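Local coordinates for glutathione peroxidase (Trypanosoma cruzi, PDB 3E0U), which probably acts as a peroxidase that reduces hydroperoxides, as a thioredoxin-fold member of the glutathione peroxidase family, at residues T48-K53 and A148-I153; K113-G118 and G138-R143; S131-R136 and K155-L160. All blocks are in the same frame, centred on the assembly; numbering follows the deposited sequence.

Interaction 1. Residues T48-K53 and A148-I153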
ATOM      1  N   THR A  48       7.383   3.381   7.418  1.00 37.07           N
ATOM      2  CA  THR A  48       7.937   4.626   7.935  1.00 37.65           C
ATOM      3  C   THR A  48       9.390   4.895   7.487  1.00 39.20           C
ATOM      4  O   THR A  48       9.742   6.026   7.184  1.00 39.51           O
ATOM      5  CB  THR A  48       7.858   4.555   9.455  1.00 38.86           C
ATOM      6  OG1 THR A  48       6.493   4.350   9.825  1.00 41.37           O
ATOM      7  CG2 THR A  48       8.385   5.841  10.139  1.00 41.01           C
ATOM      8  N   THR A  49      10.259   3.882   7.528  1.00 38.62           N
ATOM      9  CA  THR A  49      11.611   4.048   7.019  1.00 38.12           C
ATOM     10  C   THR A  49      11.589   4.437   5.531  1.00 38.56           C
ATOM     11  O   THR A  49      12.077   5.506   5.168  1.00 37.20           O
ATOM     12  CB  THR A  49      12.501   2.801   7.229  1.00 36.91           C
ATOM     13  OG1 THR A  49      12.579   2.514   8.628  1.00 37.21           O
ATOM     14  CG2 THR A  49      13.945   3.062   6.704  1.00 35.66           C
ATOM     15  N   LEU A  50      10.944   3.623   4.697  1.00 37.59           N
ATOM     16  CA  LEU A  50      10.902   3.923   3.287  1.00 39.63           C
ATOM     17  C   LEU A  50      10.281   5.267   2.975  1.00 39.99           C
ATOM     18  O   LEU A  50      10.657   5.886   2.014  1.00 41.90           O
ATOM     19  CB  LEU A  50      10.178   2.823   2.508  1.00 40.03           C
ATOM     20  CG  LEU A  50      10.978   1.534   2.462  1.00 37.91           C
ATOM     21  CD1 LEU A  50      10.032   0.401   2.125  1.00 36.64           C
ATOM     22  CD2 LEU A  50      12.135   1.690   1.460  1.00 36.16           C
ATOM     23  N   TYR A  51       9.249   5.647   3.708  1.00 43.04           N
ATOM     24  CA  TYR A  51       8.542   6.897   3.505  1.00 41.73           C
ATOM     25  C   TYR A  51       9.460   8.079   3.827  1.00 43.76           C
ATOM     26  O   TYR A  51       9.463   9.102   3.136  1.00 44.38           O
ATOM     27  CB  TYR A  51       7.279   6.913   4.362  1.00 41.12           C
ATOM     28  CG  TYR A  51       6.515   8.212   4.292  1.00 41.79           C
ATOM     29  CD1 TYR A  51       5.802   8.569   3.138  1.00 43.18           C
ATOM     30  CD2 TYR A  51       6.506   9.099   5.370  1.00 40.84           C
ATOM     31  CE1 TYR A  51       5.157   9.836   3.023  1.00 40.75           C
ATOM     32  CE2 TYR A  51       5.861  10.328   5.277  1.00 41.47           C
ATOM     33  CZ  TYR A  51       5.151  10.660   4.100  1.00 41.81           C
ATOM     34  OH  TYR A  51       4.496  11.859   4.024  1.00 43.29           O
ATOM     35  N   ASN A  52      10.272   7.935   4.870  1.00 45.81           N
ATOM     36  CA  ASN A  52      11.226   8.973   5.228  1.00 43.70           C
ATOM     37  C   ASN A  52      12.505   8.983   4.355  1.00 42.19           C
ATOM     38  O   ASN A  52      13.048  10.059   4.055  1.00 40.40           O
ATOM     39  CB  ASN A  52      11.535   8.952   6.742  1.00 46.12           C
ATOM     40  CG  ASN A  52      10.364   9.471   7.590  1.00 48.26           C
ATOM     41  OD1 ASN A  52      10.009  10.648   7.521  1.00 49.88           O
ATOM     42  ND2 ASN A  52       9.756   8.591   8.381  1.00 47.33           N
ATOM     43  N   LYS A  53      12.981   7.816   3.930  1.00 40.10           N
ATOM     44  CA  LYS A  53      14.224   7.776   3.152  1.00 42.01           C
ATOM     45  C   LYS A  53      13.973   8.343   1.748  1.00 42.63           C
ATOM     46  O   LYS A  53      14.804   9.087   1.202  1.00 40.83           O
ATOM     47  CB  LYS A  53      14.783   6.344   3.029  1.00 42.15           C
ATOM     48  CG  LYS A  53      15.701   5.855   4.135  1.00 43.18           C
ATOM     49  CD  LYS A  53      17.158   5.757   3.700  1.00 46.60           C
ATOM     50  CE  LYS A  53      17.408   4.591   2.728  1.00 47.62           C
ATOM     51  NZ  LYS A  53      17.793   3.291   3.380  1.00 48.78           N
ATOM     52  N   ALA A 148       9.002  -8.334   4.592  1.00 41.83           N
ATOM     53  CA  ALA A 148      10.025  -7.930   3.616  1.00 43.07           C
ATOM     54  C   ALA A 148      10.847  -6.838   4.252  1.00 42.88           C
ATOM     55  O   ALA A 148      10.287  -5.980   4.888  1.00 46.38           O
ATOM     56  CB  ALA A 148       9.376  -7.403   2.358  1.00 43.56           C
ATOM     57  N   SER A 149      12.164  -6.849   4.108  1.00 41.67           N
ATOM     58  CA  SER A 149      12.955  -5.775   4.720  1.00 41.72           C
ATOM     59  C   SER A 149      12.942  -4.448   3.930  1.00 41.38           C
ATOM     60  O   SER A 149      12.359  -4.354   2.846  1.00 42.42           O
ATOM     61  CB  SER A 149      14.396  -6.238   4.915  1.00 41.80           C
ATOM     62  OG  SER A 149      14.926  -6.702   3.690  1.00 42.02           O
ATOM     63  N   VAL A 150      13.530  -3.412   4.510  1.00 41.30           N
ATOM     64  CA  VAL A 150      13.734  -2.150   3.802  1.00 40.71           C
ATOM     65  C   VAL A 150      14.564  -2.380   2.530  1.00 41.72           C
ATOM     66  O   VAL A 150      14.166  -1.954   1.438  1.00 41.37           O
ATOM     67  CB  VAL A 150      14.473  -1.143   4.689  1.00 39.55           C
ATOM     68  CG1 VAL A 150      15.096  -0.052   3.863  1.00 39.50           C
ATOM     69  CG2 VAL A 150      13.536  -0.574   5.723  1.00 39.12           C
ATOM     70  N   GLU A 151      15.680  -3.097   2.675  1.00 42.41           N
ATOM     71  CA  GLU A 151      16.564  -3.396   1.551  1.00 45.53           C
ATOM     72  C   GLU A 151      15.852  -4.181   0.473  1.00 45.83           C
ATOM     73  O   GLU A 151      16.109  -3.982  -0.714  1.00 45.53           O
ATOM     74  CB  GLU A 151      17.814  -4.189   1.973  1.00 46.61           C
ATOM     75  CG  GLU A 151      19.137  -3.407   2.068  1.00 49.53           C
ATOM     76  CD  GLU A 151      19.269  -2.573   3.348  1.00 52.11           C
ATOM     77  OE1 GLU A 151      20.327  -2.678   4.051  1.00 51.31           O
ATOM     78  OE2 GLU A 151      18.285  -1.862   3.678  1.00 52.35           O
ATOM     79  N   ASP A 152      15.062  -5.166   0.887  1.00 46.33           N
ATOM     80  CA  ASP A 152      14.387  -5.997  -0.084  1.00 45.98           C
ATOM     81  C   ASP A 152      13.440  -5.203  -0.953  1.00 44.66           C
ATOM     82  O   ASP A 152      13.348  -5.459  -2.160  1.00 40.77           O
ATOM     83  CB  ASP A 152      13.758  -7.246   0.540  1.00 48.20           C
ATOM     84  CG  ASP A 152      14.736  -8.413   0.563  1.00 52.32           C
ATOM     85  OD1 ASP A 152      15.494  -8.594  -0.432  1.00 53.69           O
ATOM     86  OD2 ASP A 152      14.757  -9.161   1.562  1.00 53.99           O
ATOM     87  N   ILE A 153      12.859  -4.150  -0.366  1.00 44.15           N
ATOM     88  CA  ILE A 153      11.977  -3.240  -1.111  1.00 43.31           C
ATOM     89  C   ILE A 153      12.814  -2.286  -2.003  1.00 44.60           C
ATOM     90  O   ILE A 153      12.404  -1.977  -3.130  1.00 43.45           O
ATOM     91  CB  ILE A 153      10.981  -2.464  -0.181  1.00 42.42           C
ATOM     92  CG1 ILE A 153      10.025  -3.466   0.492  1.00 40.86           C
ATOM     93  CG2 ILE A 153      10.260  -1.298  -0.974  1.00 40.85           C
ATOM     94  CD1 ILE A 153       8.956  -2.886   1.325  1.00 41.76           C
TER
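Leu50 and Val150 mark the closest approach of the two backbones, with CA atoms 6.7 Å apart. Residues 48-53 lie inside helix 43-54. Residues 148-153 enter helix 150-157 at its N-terminus. No hydrogen bond crosses the contact, which is apolar packing.

Leu50 carries most of it from its own side. The two methyls divide the work. CD1 rests against both CG2 and CD1 of Ile153, each at 3.5 Å, which is close packing. CD2 meets Val150 CG1 more loosely, at 4.2 Å, as the two side chains slide past each other in opposite directions. The other methyl of Val150, CG2, touches Thr49 CG2 at 3.8 Å, and here the side chains cross at about a right angle. Thr49 OG1 instead bonds to Glu45 O in its own helix. Lys53, on the exposed side, brings NZ past Val150 CG1 and forms a salt bridge with Glu154.

Ser149 is the N-cap of helix 150-157. Its OG accepts from Asp152 N at 3.2 Å.

Thr46 of helix 43-54 also touches Val150 and Ile153. Both helices pack on strand 28-33, where Leu29 meets both Leu50 and Ile153, and Tyr31 meets Ile153.

Interaction 2. Residues K113-G118 and G138-R143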
ATOM      1  N   LYS A 113      -4.425  -7.049  -6.639  1.00 48.40           N
ATOM      2  CA  LYS A 113      -4.323  -8.485  -6.288  1.00 46.71           C
ATOM      3  C   LYS A 113      -4.396  -9.372  -7.538  1.00 50.08           C
ATOM      4  O   LYS A 113      -3.715 -10.386  -7.629  1.00 51.72           O
ATOM      5  CB  LYS A 113      -5.400  -8.885  -5.267  1.00 45.40           C
ATOM      6  CG  LYS A 113      -5.337  -8.117  -3.914  1.00 42.15           C
ATOM      7  CD  LYS A 113      -6.692  -8.192  -3.188  1.00 42.16           C
ATOM      8  CE  LYS A 113      -7.257  -9.600  -3.245  1.00 43.77           C
ATOM      9  NZ  LYS A 113      -8.631  -9.641  -2.692  1.00 40.63           N
ATOM     10  N   ALA A 114      -5.234  -8.990  -8.498  1.00 53.76           N
ATOM     11  CA  ALA A 114      -5.324  -9.698  -9.774  1.00 53.85           C
ATOM     12  C   ALA A 114      -4.033  -9.499 -10.584  1.00 53.51           C
ATOM     13  O   ALA A 114      -3.449 -10.457 -11.046  1.00 56.02           O
ATOM     14  CB  ALA A 114      -6.569  -9.244 -10.555  1.00 55.18           C
ATOM     15  N   THR A 115      -3.479  -8.292 -10.598  1.00 54.29           N
ATOM     16  CA  THR A 115      -2.223  -8.059 -11.323  1.00 53.91           C
ATOM     17  C   THR A 115      -1.098  -8.915 -10.715  1.00 55.00           C
ATOM     18  O   THR A 115      -0.387  -9.584 -11.428  1.00 53.34           O
ATOM     19  CB  THR A 115      -1.835  -6.548 -11.338  1.00 53.80           C
ATOM     20  OG1 THR A 115      -2.926  -5.781 -11.852  1.00 52.30           O
ATOM     21  CG2 THR A 115      -0.612  -6.311 -12.206  1.00 52.42           C
ATOM     22  N   ILE A 116      -0.968  -8.927  -9.385  1.00 56.22           N
ATOM     23  CA  ILE A 116       0.050  -9.759  -8.730  1.00 54.48           C
ATOM     24  C   ILE A 116      -0.537 -10.589  -7.573  1.00 53.64           C
ATOM     25  O   ILE A 116      -0.824 -10.051  -6.507  1.00 54.71           O
ATOM     26  CB  ILE A 116       1.225  -8.893  -8.250  1.00 54.54           C
ATOM     27  CG1 ILE A 116       1.637  -7.954  -9.377  1.00 55.01           C
ATOM     28  CG2 ILE A 116       2.391  -9.759  -7.852  1.00 53.09           C
ATOM     29  CD1 ILE A 116       2.214  -6.681  -8.907  1.00 54.76           C
ATOM     30  N   PRO A 117      -0.794 -11.895  -7.806  1.00 53.26           N
ATOM     31  CA  PRO A 117      -1.323 -12.807  -6.756  1.00 51.89           C
ATOM     32  C   PRO A 117      -0.290 -13.386  -5.743  1.00 49.44           C
ATOM     33  O   PRO A 117       0.918 -13.139  -5.860  1.00 46.44           O
ATOM     34  CB  PRO A 117      -1.982 -13.944  -7.567  1.00 51.66           C
ATOM     35  CG  PRO A 117      -2.006 -13.447  -8.998  1.00 51.96           C
ATOM     36  CD  PRO A 117      -0.813 -12.543  -9.130  1.00 52.13           C
ATOM     37  N   GLY A 118      -0.817 -13.951  -4.651  1.00 49.72           N
ATOM     38  CA  GLY A 118       0.016 -14.645  -3.679  1.00 54.77           C
ATOM     39  C   GLY A 118       0.130 -16.065  -4.223  1.00 58.21           C
ATOM     40  O   GLY A 118      -0.300 -17.022  -3.581  1.00 57.44           O
ATOM     41  N   GLY A 138       1.673   4.112 -12.559  1.00 46.91           N
ATOM     42  CA  GLY A 138       0.599   3.609 -11.715  1.00 44.13           C
ATOM     43  C   GLY A 138       0.283   2.138 -11.866  1.00 43.28           C
ATOM     44  O   GLY A 138      -0.788   1.668 -11.450  1.00 41.76           O
ATOM     45  N   VAL A 139       1.238   1.389 -12.402  1.00 42.29           N
ATOM     46  CA  VAL A 139       1.084  -0.055 -12.594  1.00 42.21           C
ATOM     47  C   VAL A 139       1.728  -0.793 -11.386  1.00 44.55           C
ATOM     48  O   VAL A 139       2.812  -0.399 -10.924  1.00 43.41           O
ATOM     49  CB  VAL A 139       1.682  -0.498 -14.011  1.00 43.17           C
ATOM     50  CG1 VAL A 139       1.500  -1.998 -14.282  1.00 39.44           C
ATOM     51  CG2 VAL A 139       1.036   0.314 -15.125  1.00 38.79           C
ATOM     52  N   PRO A 140       0.953  -1.688 -10.718  1.00 45.42           N
ATOM     53  CA  PRO A 140       1.580  -2.515  -9.674  1.00 46.47           C
ATOM     54  C   PRO A 140       2.641  -3.447 -10.281  1.00 48.30           C
ATOM     55  O   PRO A 140       2.330  -4.289 -11.129  1.00 49.12           O
ATOM     56  CB  PRO A 140       0.427  -3.368  -9.143  1.00 46.31           C
ATOM     57  CG  PRO A 140      -0.854  -2.777  -9.754  1.00 44.51           C
ATOM     58  CD  PRO A 140      -0.491  -1.949 -10.892  1.00 44.33           C
ATOM     59  N   VAL A 141       3.876  -3.332  -9.818  1.00 48.42           N
ATOM     60  CA  VAL A 141       4.953  -4.190 -10.309  1.00 47.82           C
ATOM     61  C   VAL A 141       5.534  -5.158  -9.272  1.00 48.06           C
ATOM     62  O   VAL A 141       6.390  -5.938  -9.598  1.00 49.06           O
ATOM     63  CB  VAL A 141       6.120  -3.331 -10.886  1.00 47.26           C
ATOM     64  CG1 VAL A 141       5.688  -2.625 -12.177  1.00 47.48           C
ATOM     65  CG2 VAL A 141       6.658  -2.325  -9.849  1.00 44.74           C
ATOM     66  N   GLU A 142       5.018  -5.176  -8.051  1.00 49.40           N
ATOM     67  CA  GLU A 142       5.663  -5.929  -6.990  1.00 49.43           C
ATOM     68  C   GLU A 142       4.732  -6.098  -5.795  1.00 48.05           C
ATOM     69  O   GLU A 142       3.975  -5.194  -5.449  1.00 48.64           O
ATOM     70  CB  GLU A 142       6.914  -5.151  -6.559  1.00 52.35           C
ATOM     71  CG  GLU A 142       8.113  -5.991  -6.187  1.00 54.15           C
ATOM     72  CD  GLU A 142       8.589  -6.867  -7.339  1.00 55.25           C
ATOM     73  OE1 GLU A 142       9.100  -6.331  -8.355  1.00 55.92           O
ATOM     74  OE2 GLU A 142       8.472  -8.099  -7.208  1.00 55.04           O
ATOM     75  N   ARG A 143       4.696  -7.284  -5.221  1.00 44.93           N
ATOM     76  CA  ARG A 143       3.853  -7.499  -4.059  1.00 46.47           C
ATOM     77  C   ARG A 143       4.764  -7.972  -2.930  1.00 48.81           C
ATOM     78  O   ARG A 143       5.531  -8.901  -3.128  1.00 49.33           O
ATOM     79  CB  ARG A 143       2.815  -8.549  -4.367  1.00 45.36           C
ATOM     80  CG  ARG A 143       1.697  -8.703  -3.367  1.00 41.22           C
ATOM     81  CD  ARG A 143       1.018  -9.992  -3.747  1.00 42.52           C
ATOM     82  NE  ARG A 143       0.094 -10.489  -2.750  1.00 42.23           N
ATOM     83  CZ  ARG A 143      -1.208 -10.686  -2.970  1.00 44.02           C
ATOM     84  NH1 ARG A 143      -1.709 -10.630  -4.226  1.00 40.05           N
ATOM     85  NH2 ARG A 143      -1.953 -11.203  -1.974  1.00 43.77           N
TER
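Ile116 lays its CD1 methyl over the backbone of strand 140-144. The methyl is 3.3 Å from Pro140 O and equally near Glu142 N, and it also meets Pro140 CB at 3.8 Å. Ile116 CG1 is anti to the carbonyl carbon (chi1 -47°), which leaves CG2 anti to the backbone N, and CG2 packs on Arg143 CB at 3.7 Å. The side chains of Ile116 and Arg143 slide past each other in opposite directions.

The Arg143 chain is extended from CG to NE and carries the guanidinium back to the end of helix 107-115. There NH1 gives a hydrogen bond to Ile116 O, with an N-H...O angle of 153°. The modelled length of 2.5 Å is unusually short, and its exact value is doubtful at 2.3 Å resolution. The donor lies in the carbonyl plane on a lone pair, and the oxygen lies nearly in the guanidinium plane. Ile116 is the first residue to leave helical geometry, so the cation meets the carbonyl just past the helix end. Lys113 O lies at the same guanidinium's edge, beyond bonding distance. Gly118 N stands 3.5 Å above one face, offset toward the rim, with no bond. NH2 donates to Lys123 O, and NE has a weak bond to a bound glycerol, probably from the crystallisation liquor.

Thr115 adds a smaller contact. Its CG2 touches Pro140 O at 3.7 Å, while OG1 bonds to Phe111 O one turn back.

Strand 140-144 is an outermost strand of the sheet and pairs with strand 131-134. Pro140 packs on Phe111 and Met112 of helix 107-115 and on Ile134. Arg143 touches Phe132. The contact therefore joins the C-terminal end of that helix to the sheet edge.

Interaction 3. Residues S131-R136 and K155-L160; sequences SFLIDR and KKLLPL
Leu133 on strand 131-134 and Leu157 of helix 150-157 have CA atoms 7.7 Å apart, and the backbones draw closer at Asp135 and Leu160, 6.4 Å apart. No hydrogen bond crosses the contact.

Leu133 and Leu160 reach toward each other tip to tip. With CG anti to the backbone N (chi1 177°), Leu133 extends toward Leu160, and its CD2 meets Leu160 CD1 at 3.7 Å. The same CD2 also touches Lys156 CB at 4.0 Å, and the two side chains cross obliquely. CD1 of Leu133 lies 4.2 Å from Leu157 CG. One leucine of the strand thus meets three residues of the other segment.

Leu160 extends the packing past the strand. Its CD1 also lies 4.0 Å from Asp135 CA, and both its methyls touch Asp135 CB. Only the carbon part of Asp135 packs here. Its carboxylate turns from Leu160, and OD1 accepts from Val139 N in the turn toward strand 140-144. Lys156 likewise offers its base. Its chain bends at chi2 (-62°), and its side chain lies against Glu142. Leu160 N donates to Leu157 O, a local bond between two of the residues that face the strand. Pro27 touches both Leu157 and Leu160.

Leu133 faces helix 150-157, while its neighbours Phe132 and Ile134 touch helix 107-115. A central mixed sheet covered by helices on both faces is characteristic of the thioredoxin fold.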
ATOM      1  N   SER A 131       2.269  -5.173   1.053  1.00 41.99           N
ATOM      2  CA  SER A 131       2.384  -3.984   0.216  1.00 41.75           C
ATOM      3  C   SER A 131       2.589  -4.327  -1.273  1.00 41.14           C
ATOM      4  O   SER A 131       2.990  -5.469  -1.656  1.00 42.11           O
ATOM      5  CB  SER A 131       3.479  -3.017   0.714  1.00 38.94           C
ATOM      6  OG  SER A 131       4.794  -3.569   0.667  1.00 40.35           O
ATOM      7  N   PHE A 132       2.279  -3.337  -2.077  1.00 40.64           N
ATOM      8  CA  PHE A 132       2.351  -3.369  -3.491  1.00 41.50           C
ATOM      9  C   PHE A 132       3.140  -2.189  -3.848  1.00 40.88           C
ATOM     10  O   PHE A 132       2.864  -1.126  -3.420  1.00 41.53           O
ATOM     11  CB  PHE A 132       0.973  -3.196  -4.103  1.00 43.69           C
ATOM     12  CG  PHE A 132       0.102  -4.385  -3.978  1.00 45.62           C
ATOM     13  CD1 PHE A 132       0.229  -5.442  -4.835  1.00 44.07           C
ATOM     14  CD2 PHE A 132      -0.837  -4.457  -3.013  1.00 45.13           C
ATOM     15  CE1 PHE A 132      -0.539  -6.489  -4.714  1.00 43.33           C
ATOM     16  CE2 PHE A 132      -1.576  -5.520  -2.892  1.00 43.37           C
ATOM     17  CZ  PHE A 132      -1.437  -6.533  -3.748  1.00 44.59           C
ATOM     18  N   LEU A 133       4.105  -2.376  -4.702  1.00 41.50           N
ATOM     19  CA  LEU A 133       4.805  -1.269  -5.270  1.00 42.78           C
ATOM     20  C   LEU A 133       4.258  -0.819  -6.595  1.00 43.46           C
ATOM     21  O   LEU A 133       3.983  -1.592  -7.446  1.00 41.83           O
ATOM     22  CB  LEU A 133       6.270  -1.598  -5.361  1.00 42.27           C
ATOM     23  CG  LEU A 133       7.217  -0.615  -5.983  1.00 41.97           C
ATOM     24  CD1 LEU A 133       7.472   0.509  -5.111  1.00 37.64           C
ATOM     25  CD2 LEU A 133       8.460  -1.352  -6.288  1.00 41.16           C
ATOM     26  N   ILE A 134       4.074   0.467  -6.718  1.00 43.98           N
ATOM     27  CA  ILE A 134       3.460   1.018  -7.917  1.00 44.53           C
ATOM     28  C   ILE A 134       4.495   1.834  -8.663  1.00 44.46           C
ATOM     29  O   ILE A 134       5.269   2.555  -8.037  1.00 44.39           O
ATOM     30  CB  ILE A 134       2.281   1.960  -7.552  1.00 44.66           C
ATOM     31  CG1 ILE A 134       1.354   1.318  -6.462  1.00 44.25           C
ATOM     32  CG2 ILE A 134       1.554   2.424  -8.799  1.00 43.06           C
ATOM     33  CD1 ILE A 134       0.827  -0.082  -6.800  1.00 41.50           C
ATOM     34  N   ASP A 135       4.535   1.705  -9.996  1.00 43.79           N
ATOM     35  CA  ASP A 135       5.477   2.495 -10.802  1.00 44.26           C
ATOM     36  C   ASP A 135       4.980   3.912 -11.151  1.00 44.87           C
ATOM     37  O   ASP A 135       3.913   4.361 -10.685  1.00 47.14           O
ATOM     38  CB  ASP A 135       5.989   1.704 -12.041  1.00 45.50           C
ATOM     39  CG  ASP A 135       4.913   1.465 -13.122  1.00 46.78           C
ATOM     40  OD1 ASP A 135       3.822   2.084 -13.117  1.00 46.34           O
ATOM     41  OD2 ASP A 135       5.216   0.707 -14.060  1.00 49.82           O
ATOM     42  N   ARG A 136       5.812   4.657 -11.866  1.00 46.58           N
ATOM     43  CA  ARG A 136       5.510   6.036 -12.266  1.00 48.28           C
ATOM     44  C   ARG A 136       4.218   6.147 -13.099  1.00 47.14           C
ATOM     45  O   ARG A 136       3.601   7.214 -13.165  1.00 44.55           O
ATOM     46  CB  ARG A 136       6.695   6.593 -13.067  1.00 48.83           C
ATOM     47  CG  ARG A 136       6.869   5.890 -14.411  1.00 50.38           C
ATOM     48  CD  ARG A 136       8.138   6.343 -15.156  1.00 52.60           C
ATOM     49  NE  ARG A 136       8.097   7.759 -15.542  1.00 55.33           N
ATOM     50  CZ  ARG A 136       8.526   8.751 -14.728  1.00 56.15           C
ATOM     51  NH1 ARG A 136       9.067   8.485 -13.470  1.00 55.78           N
ATOM     52  NH2 ARG A 136       8.424  10.005 -15.174  1.00 57.62           N
ATOM     53  N   LYS A 155      15.735  -2.891  -3.608  1.00 48.84           N
ATOM     54  CA  LYS A 155      16.128  -3.621  -4.795  1.00 49.96           C
ATOM     55  C   LYS A 155      15.193  -3.307  -5.979  1.00 48.57           C
ATOM     56  O   LYS A 155      15.664  -3.092  -7.095  1.00 48.58           O
ATOM     57  CB  LYS A 155      16.138  -5.138  -4.528  1.00 50.78           C
ATOM     58  CG  LYS A 155      17.436  -5.729  -4.023  1.00 52.67           C
ATOM     59  CD  LYS A 155      17.350  -7.276  -4.012  1.00 53.26           C
ATOM     60  CE  LYS A 155      17.403  -7.934  -5.419  1.00 54.09           C
ATOM     61  NZ  LYS A 155      18.723  -8.588  -5.812  1.00 53.62           N
ATOM     62  N   LYS A 156      13.877  -3.364  -5.763  1.00 48.19           N
ATOM     63  CA  LYS A 156      12.892  -3.035  -6.821  1.00 47.30           C
ATOM     64  C   LYS A 156      12.557  -1.524  -6.974  1.00 46.16           C
ATOM     65  O   LYS A 156      12.386  -1.021  -8.087  1.00 47.19           O
ATOM     66  CB  LYS A 156      11.596  -3.814  -6.601  1.00 47.72           C
ATOM     67  CG  LYS A 156      11.775  -5.249  -6.151  1.00 48.85           C
ATOM     68  CD  LYS A 156      12.520  -6.134  -7.175  1.00 48.73           C
ATOM     69  CE  LYS A 156      12.345  -7.668  -6.779  1.00 48.38           C
ATOM     70  NZ  LYS A 156      13.112  -8.622  -7.765  1.00 49.04           N
ATOM     71  N   LEU A 157      12.540  -0.803  -5.852  1.00 45.32           N
ATOM     72  CA  LEU A 157      12.211   0.630  -5.802  1.00 43.95           C
ATOM     73  C   LEU A 157      13.263   1.622  -6.363  1.00 43.42           C
ATOM     74  O   LEU A 157      12.901   2.557  -7.091  1.00 42.23           O
ATOM     75  CB  LEU A 157      11.799   0.987  -4.371  1.00 43.34           C
ATOM     76  CG  LEU A 157      11.142   2.317  -3.961  1.00 44.42           C
ATOM     77  CD1 LEU A 157      11.912   3.075  -2.877  1.00 44.56           C
ATOM     78  CD2 LEU A 157      10.784   3.175  -5.156  1.00 40.75           C
ATOM     79  N   LEU A 158      14.548   1.442  -6.050  1.00 41.85           N
ATOM     80  CA  LEU A 158      15.591   2.368  -6.550  1.00 40.89           C
ATOM     81  C   LEU A 158      15.714   2.518  -8.095  1.00 39.93           C
ATOM     82  O   LEU A 158      16.197   3.567  -8.572  1.00 38.61           O
ATOM     83  CB  LEU A 158      16.948   2.055  -5.910  1.00 40.02           C
ATOM     84  CG  LEU A 158      16.943   2.290  -4.382  1.00 39.20           C
ATOM     85  CD1 LEU A 158      18.102   1.462  -3.749  1.00 38.15           C
ATOM     86  CD2 LEU A 158      17.089   3.792  -4.095  1.00 38.93           C
ATOM     87  N   PRO A 159      15.446   1.439  -8.867  1.00 39.20           N
ATOM     88  CA  PRO A 159      15.307   1.660 -10.315  1.00 39.61           C
ATOM     89  C   PRO A 159      13.934   2.247 -10.771  1.00 40.14           C
ATOM     90  O   PRO A 159      13.670   2.250 -11.981  1.00 42.09           O
ATOM     91  CB  PRO A 159      15.501   0.253 -10.923  1.00 39.03           C
ATOM     92  CG  PRO A 159      15.955  -0.630  -9.817  1.00 38.00           C
ATOM     93  CD  PRO A 159      15.471   0.003  -8.532  1.00 38.50           C
ATOM     94  N   LEU A 160      13.083   2.704  -9.835  1.00 38.91           N
ATOM     95  CA  LEU A 160      11.808   3.396 -10.144  1.00 38.32           C
ATOM     96  C   LEU A 160      11.848   4.904  -9.803  1.00 38.24           C
ATOM     97  O   LEU A 160      10.891   5.673 -10.164  1.00 41.24           O
ATOM     98  CB  LEU A 160      10.574   2.732  -9.462  1.00 37.33           C
ATOM     99  CG  LEU A 160      10.123   1.309  -9.818  1.00 36.93           C
ATOM    100  CD1 LEU A 160       8.797   0.876  -9.198  1.00 37.63           C
ATOM    101  CD2 LEU A 160      10.038   1.170 -11.328  1.00 39.37           C
TER

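Overall arrangement
Interaction 1 joins two helices, and interactions 2 and 3 tie helices to a four-stranded sheet. Interactions 1 and 3 share helix 150-157 and have centres 11 Å apart. They meet where Ile153 CD1 lies 4.3 Å from Ser131 OG. Interactions 2 and 3, also 11 Å apart between centres, join through paired strands 131-134 and 140-144. Val141 N and Leu133 O are 2.9 Å apart, as are Glu142 O and Leu133 N, both probable hydrogen bonds. Interactions 1 and 2 do not touch. Their centres are 18 Å apart and their nearest atoms about 7 Å. Interaction 2 places helix 107-115 on the other side of the sheet from helix 150-157. All three lie away from Cys37, the predicted active-site residue.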